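Local coordinates for Tubulin/ftsz, gtpase (Methanosaeta thermophila, PDB 3ZID), which binds GTP and is a predicted GTPase of the tubulin/FtsZ superfamily, probably involved in controlling the shape of the archaeal cell, at residues 244-247 with 248-252; 326-329 with 330-333. All blocks are in the same frame, centred on the assembly; numbering follows the deposited sequence.

Contact 1 (244-247 with 248-252)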
ATOM      1  N   PRO A 244      27.023 -12.614   4.665  1.00 36.54           N
ATOM      2  CA  PRO A 244      25.766 -13.356   4.811  1.00 32.81           C
ATOM      3  C   PRO A 244      25.205 -13.299   6.239  1.00 32.13           C
ATOM      4  O   PRO A 244      24.265 -14.029   6.556  1.00 32.37           O
ATOM      5  CB  PRO A 244      26.177 -14.780   4.467  1.00 25.27           C
ATOM      6  CG  PRO A 244      27.581 -14.864   4.997  1.00 28.09           C
ATOM      7  CD  PRO A 244      28.196 -13.505   4.776  1.00 35.86           C
ATOM      8  N   SER A 245      25.767 -12.428   7.073  1.00 25.44           N
ATOM      9  CA  SER A 245      25.372 -12.315   8.475  1.00 31.41           C
ATOM     10  C   SER A 245      23.860 -12.130   8.642  1.00 30.26           C
ATOM     11  O   SER A 245      23.284 -11.129   8.182  1.00 29.24           O
ATOM     12  CB  SER A 245      26.101 -11.111   9.087  1.00 35.65           C
ATOM     13  OG  SER A 245      25.569 -10.741  10.344  1.00 39.71           O
ATOM     14  N   ILE A 246      23.234 -13.074   9.345  1.00 26.29           N
ATOM     15  CA  ILE A 246      21.788 -13.039   9.563  1.00 31.69           C
ATOM     16  C   ILE A 246      21.424 -11.875  10.480  1.00 33.29           C
ATOM     17  O   ILE A 246      20.413 -11.217  10.288  1.00 31.37           O
ATOM     18  CB  ILE A 246      21.263 -14.348  10.167  1.00 30.23           C
ATOM     19  CG1 ILE A 246      21.566 -15.518   9.235  1.00 28.31           C
ATOM     20  CG2 ILE A 246      19.752 -14.282  10.371  1.00 32.85           C
ATOM     21  CD1 ILE A 246      20.734 -15.512   7.992  1.00 29.91           C
ATOM     22  N   ARG A 247      22.261 -11.633  11.476  1.00 35.05           N
ATOM     23  CA  ARG A 247      22.076 -10.512  12.373  1.00 37.46           C
ATOM     24  C   ARG A 247      21.982  -9.212  11.597  1.00 40.91           C
ATOM     25  O   ARG A 247      21.074  -8.411  11.813  1.00 40.41           O
ATOM     26  CB  ARG A 247      23.244 -10.446  13.349  1.00 40.73           C
ATOM     27  CG  ARG A 247      23.337  -9.156  14.137  1.00 53.10           C
ATOM     28  CD  ARG A 247      24.537  -9.210  15.067  1.00 62.84           C
ATOM     29  NE  ARG A 247      24.504  -8.185  16.104  1.00 70.90           N
ATOM     30  CZ  ARG A 247      25.240  -8.229  17.209  1.00 78.85           C
ATOM     31  NH1 ARG A 247      26.055  -9.255  17.417  1.00 79.75           N
ATOM     32  NH2 ARG A 247      25.161  -7.254  18.109  1.00 83.23           N
ATOM     33  N   ALA A 248      22.925  -9.007  10.685  1.00 35.29           N
ATOM     34  CA  ALA A 248      22.936  -7.792   9.898  1.00 33.29           C
ATOM     35  C   ALA A 248      21.758  -7.791   8.943  1.00 28.89           C
ATOM     36  O   ALA A 248      21.114  -6.766   8.738  1.00 28.67           O
ATOM     37  CB  ALA A 248      24.237  -7.634   9.142  1.00 34.78           C
ATOM     38  N   ALA A 249      21.485  -8.949   8.357  1.00 32.92           N
ATOM     39  CA  ALA A 249      20.352  -9.072   7.465  1.00 29.44           C
ATOM     40  C   ALA A 249      19.059  -8.737   8.221  1.00 30.94           C
ATOM     41  O   ALA A 249      18.252  -7.998   7.700  1.00 24.04           O
ATOM     42  CB  ALA A 249      20.298 -10.443   6.819  1.00 29.90           C
ATOM     43  N   ILE A 250      18.862  -9.260   9.437  1.00 30.24           N
ATOM     44  CA  ILE A 250      17.661  -8.961  10.228  1.00 22.56           C
ATOM     45  C   ILE A 250      17.546  -7.488  10.559  1.00 33.74           C
ATOM     46  O   ILE A 250      16.504  -6.889  10.301  1.00 28.85           O
ATOM     47  CB  ILE A 250      17.550  -9.775  11.519  1.00 25.47           C
ATOM     48  CG1 ILE A 250      17.226 -11.224  11.176  1.00 25.39           C
ATOM     49  CG2 ILE A 250      16.438  -9.197  12.408  1.00 28.79           C
ATOM     50  CD1 ILE A 250      17.270 -12.164  12.366  1.00 30.26           C
ATOM     51  N   LYS A 251      18.618  -6.869  11.046  1.00 33.98           N
ATOM     52  CA  LYS A 251      18.629  -5.420  11.341  1.00 31.83           C
ATOM     53  C   LYS A 251      18.345  -4.513  10.146  1.00 29.42           C
ATOM     54  O   LYS A 251      17.605  -3.550  10.269  1.00 34.39           O
ATOM     55  CB  LYS A 251      19.988  -5.010  11.932  1.00 44.69           C
ATOM     56  CG  LYS A 251      20.136  -3.494  12.067  1.00 55.56           C
ATOM     57  CD  LYS A 251      21.394  -3.073  12.836  1.00 63.24           C
ATOM     58  CE  LYS A 251      21.449  -1.543  12.964  1.00 65.02           C
ATOM     59  NZ  LYS A 251      22.477  -1.057  13.942  1.00 68.96           N
ATOM     60  N   ASN A 252      18.970  -4.806   9.008  1.00 25.26           N
ATOM     61  CA  ASN A 252      18.834  -3.998   7.790  1.00 30.34           C
ATOM     62  C   ASN A 252      17.422  -3.966   7.159  1.00 30.57           C
ATOM     63  O   ASN A 252      17.078  -3.043   6.435  1.00 33.37           O
ATOM     64  CB  ASN A 252      19.828  -4.488   6.756  1.00 34.11           C
ATOM     65  CG  ASN A 252      21.219  -4.053   7.065  1.00 39.53           C
ATOM     66  OD1 ASN A 252      21.421  -3.130   7.844  1.00 34.89           O
ATOM     67  ND2 ASN A 252      22.199  -4.778   6.537  1.00 37.59           N
TER
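Ser245 and Ala248 meet at the start of helix 246-252, where the serine occupies the N-cap position. Its OG lies 3.2 Å from Ala248 N and accepts from that amide in a nearly straight bond, with an angle of 164° at the hydrogen. The hydroxyl stands anti to the serine's own backbone N (chi1 167°), which sets it beside the serine's own carbonyl carbon, facing the amide of Ala248. OG also rests 3.6 Å from Ala248 CB.

Backbone bonds carry the helix on from the cap. Ala249 N donates to Ser245 O at 2.8 Å, so the one serine grips two successive amides, one through its side chain and one through its carbonyl. Next comes Ile250 N, a short 2.6 Å from Ile246 O, and then Lys251 N, 3.0 Å from Arg247 O.

The apolar part is a single i to i+4 pair. Ile246 and Ile250 meet at a slant, the CG2 branch of the first lying 3.8 Å from CD1 at the end of the second. Ile250 CG1 also passes 3.3 Å from Ile246 O, so the ethyl arm runs beside the carbonyl that its own amide binds. Both isoleucines are buried and touch Ile277 of strand 270-279; in helix 286-296, Ile246 touches Ile289 and Ile250 touches Ile293. Arg247 departs on the exposed side in an extended chain, and its charge has a long, weak ion pair with Glu292.

The motif is a serine N-cap opening an alpha-helix, with an i to i+4 apolar pair on the buried side; the helix covers strands 270-279 and 232-238 of the mixed sheet, beside helix 286-296, in the C-terminal domain of the tubulin/FtsZ fold, away from the nucleotide site.

Contact 2 (326-329 with 330-333)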
ATOM      1  N   PRO A 326       3.736   8.916  13.268  1.00 34.67           N
ATOM      2  CA  PRO A 326       3.823  10.380  13.146  1.00 36.49           C
ATOM      3  C   PRO A 326       3.885  10.847  11.692  1.00 37.93           C
ATOM      4  O   PRO A 326       3.409  11.938  11.387  1.00 40.92           O
ATOM      5  CB  PRO A 326       5.104  10.729  13.914  1.00 41.61           C
ATOM      6  CG  PRO A 326       5.879   9.421  14.002  1.00 45.16           C
ATOM      7  CD  PRO A 326       4.831   8.358  14.081  1.00 38.64           C
ATOM      8  N   GLY A 327       4.443  10.032  10.804  1.00 35.81           N
ATOM      9  CA  GLY A 327       4.513  10.378   9.391  1.00 36.81           C
ATOM     10  C   GLY A 327       3.141  10.583   8.751  1.00 38.14           C
ATOM     11  O   GLY A 327       2.960  11.453   7.889  1.00 38.77           O
ATOM     12  N   LEU A 328       2.182   9.752   9.146  1.00 32.02           N
ATOM     13  CA  LEU A 328       0.799   9.885   8.686  1.00 37.22           C
ATOM     14  C   LEU A 328       0.123  11.131   9.254  1.00 35.25           C
ATOM     15  O   LEU A 328      -0.699  11.760   8.588  1.00 35.39           O
ATOM     16  CB  LEU A 328      -0.006   8.630   9.044  1.00 38.24           C
ATOM     17  CG  LEU A 328       0.356   7.378   8.239  1.00 35.54           C
ATOM     18  CD1 LEU A 328      -0.480   6.217   8.694  1.00 35.62           C
ATOM     19  CD2 LEU A 328       0.167   7.604   6.755  1.00 32.77           C
ATOM     20  N   VAL A 329       0.453  11.482  10.491  1.00 39.30           N
ATOM     21  CA  VAL A 329      -0.118  12.696  11.085  1.00 43.60           C
ATOM     22  C   VAL A 329       0.332  13.925  10.289  1.00 40.65           C
ATOM     23  O   VAL A 329      -0.475  14.804   9.949  1.00 39.72           O
ATOM     24  CB  VAL A 329       0.239  12.820  12.576  1.00 43.63           C
ATOM     25  CG1 VAL A 329      -0.246  14.170  13.149  1.00 44.56           C
ATOM     26  CG2 VAL A 329      -0.372  11.654  13.350  1.00 41.14           C
ATOM     27  N   GLU A 330       1.612  13.929   9.930  1.00 37.00           N
ATOM     28  CA  GLU A 330       2.198  14.966   9.091  1.00 41.92           C
ATOM     29  C   GLU A 330       1.423  15.098   7.780  1.00 46.89           C
ATOM     30  O   GLU A 330       1.142  16.210   7.325  1.00 48.56           O
ATOM     31  CB  GLU A 330       3.673  14.630   8.832  1.00 53.61           C
ATOM     32  CG  GLU A 330       4.438  15.567   7.902  1.00 66.24           C
ATOM     33  CD  GLU A 330       5.822  15.014   7.525  1.00 76.45           C
ATOM     34  OE1 GLU A 330       6.126  13.853   7.883  1.00 74.17           O
ATOM     35  OE2 GLU A 330       6.596  15.731   6.848  1.00 81.81           O
ATOM     36  N   LEU A 331       1.076  13.958   7.182  1.00 43.49           N
ATOM     37  CA  LEU A 331       0.305  13.924   5.936  1.00 38.39           C
ATOM     38  C   LEU A 331      -1.071  14.558   6.132  1.00 32.86           C
ATOM     39  O   LEU A 331      -1.547  15.330   5.288  1.00 27.69           O
ATOM     40  CB  LEU A 331       0.177  12.485   5.434  1.00 39.42           C
ATOM     41  CG  LEU A 331      -0.799  12.214   4.296  1.00 39.12           C
ATOM     42  CD1 LEU A 331      -0.416  13.062   3.100  1.00 48.10           C
ATOM     43  CD2 LEU A 331      -0.741  10.761   3.911  1.00 37.87           C
ATOM     44  N   TYR A 332      -1.721  14.209   7.236  1.00 36.95           N
ATOM     45  CA  TYR A 332      -3.039  14.759   7.554  1.00 39.24           C
ATOM     46  C   TYR A 332      -3.020  16.280   7.704  1.00 33.60           C
ATOM     47  O   TYR A 332      -3.872  16.980   7.159  1.00 35.55           O
ATOM     48  CB  TYR A 332      -3.589  14.107   8.821  1.00 41.79           C
ATOM     49  CG  TYR A 332      -4.431  12.907   8.496  1.00 48.67           C
ATOM     50  CD1 TYR A 332      -3.844  11.671   8.266  1.00 48.93           C
ATOM     51  CD2 TYR A 332      -5.814  13.016   8.382  1.00 54.58           C
ATOM     52  CE1 TYR A 332      -4.605  10.572   7.949  1.00 51.22           C
ATOM     53  CE2 TYR A 332      -6.589  11.922   8.067  1.00 56.60           C
ATOM     54  CZ  TYR A 332      -5.974  10.700   7.847  1.00 56.97           C
ATOM     55  OH  TYR A 332      -6.729   9.597   7.528  1.00 62.24           O
ATOM     56  N   GLU A 333      -2.037  16.776   8.443  1.00 24.66           N
ATOM     57  CA  GLU A 333      -1.874  18.201   8.670  1.00 33.93           C
ATOM     58  C   GLU A 333      -1.646  18.939   7.350  1.00 33.17           C
ATOM     59  O   GLU A 333      -2.194  20.021   7.132  1.00 29.07           O
ATOM     60  CB  GLU A 333      -0.706  18.444   9.633  1.00 39.99           C
ATOM     61  CG  GLU A 333      -0.937  17.956  11.060  1.00 52.08           C
ATOM     62  CD  GLU A 333       0.290  18.137  11.956  1.00 67.25           C
ATOM     63  OE1 GLU A 333       1.368  18.502  11.434  1.00 75.01           O
ATOM     64  OE2 GLU A 333       0.189  17.882  13.179  1.00 68.86           O
TER
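Leu328 and Tyr332 lie one turn apart in the opening turns of the long C-terminal helix 326-369. Regular i to i+4 backbone bonds hold these turns: Glu330 N donates to Pro326 O at 3.1 Å, and Tyr332 N to Leu328 O at 3.0 Å. The bond from Leu331 N to Gly327 O is more bent, with 149° at the hydrogen.

Apolar contact is light. Leu328 CD2 and Leu331 CD2 approach to 4.3 Å, and both leucines also touch helix 150-165, through Leu160 and Leu153 respectively. Tyr332 brings its ring edge to the backbone, CD1 lying 3.2 Å from Leu328 O, nearly in the ring plane; its ring reaches Leu160 and Arg161, and OH makes a weak hydrogen bond to Ala157 O. With an alanine here in place of Tyr332, the space between this turn and helix 150-165 is likely to be left partly unfilled, and Ala157 O would probably lose its weak bond from the phenol.

Of the acidic residues, Glu330 is extended and its OE2 forms a salt bridge with Lys334. Glu333 slants across Val329, whose CG1, anti to the backbone N (chi1 174°), stands 3.7 Å from Glu333 OE2.

How the contacts relate
Following the chain from the N terminus, the nucleotide-binding half with its parallel sheet comes first, then strand 232-238, and then contact 1, at the start of helix 246-252. Strands 270-279, 302-309 and 315-322 and helix 286-296 intervene before contact 2 opens helix 326-369. Both contacts are local, so neither closes a long loop, and they follow in series without nesting or crossing. The centres of contact 1 and contact 2 lie about 31 Å apart, and the nearest atoms of contact 1 and contact 2 about 18 Å. Contact 1 belongs to the layer against the mixed sheet; contact 2 ties the root of the C-terminal helix to helix 150-165, with the Leu331 side chain about 9 Å from GDP.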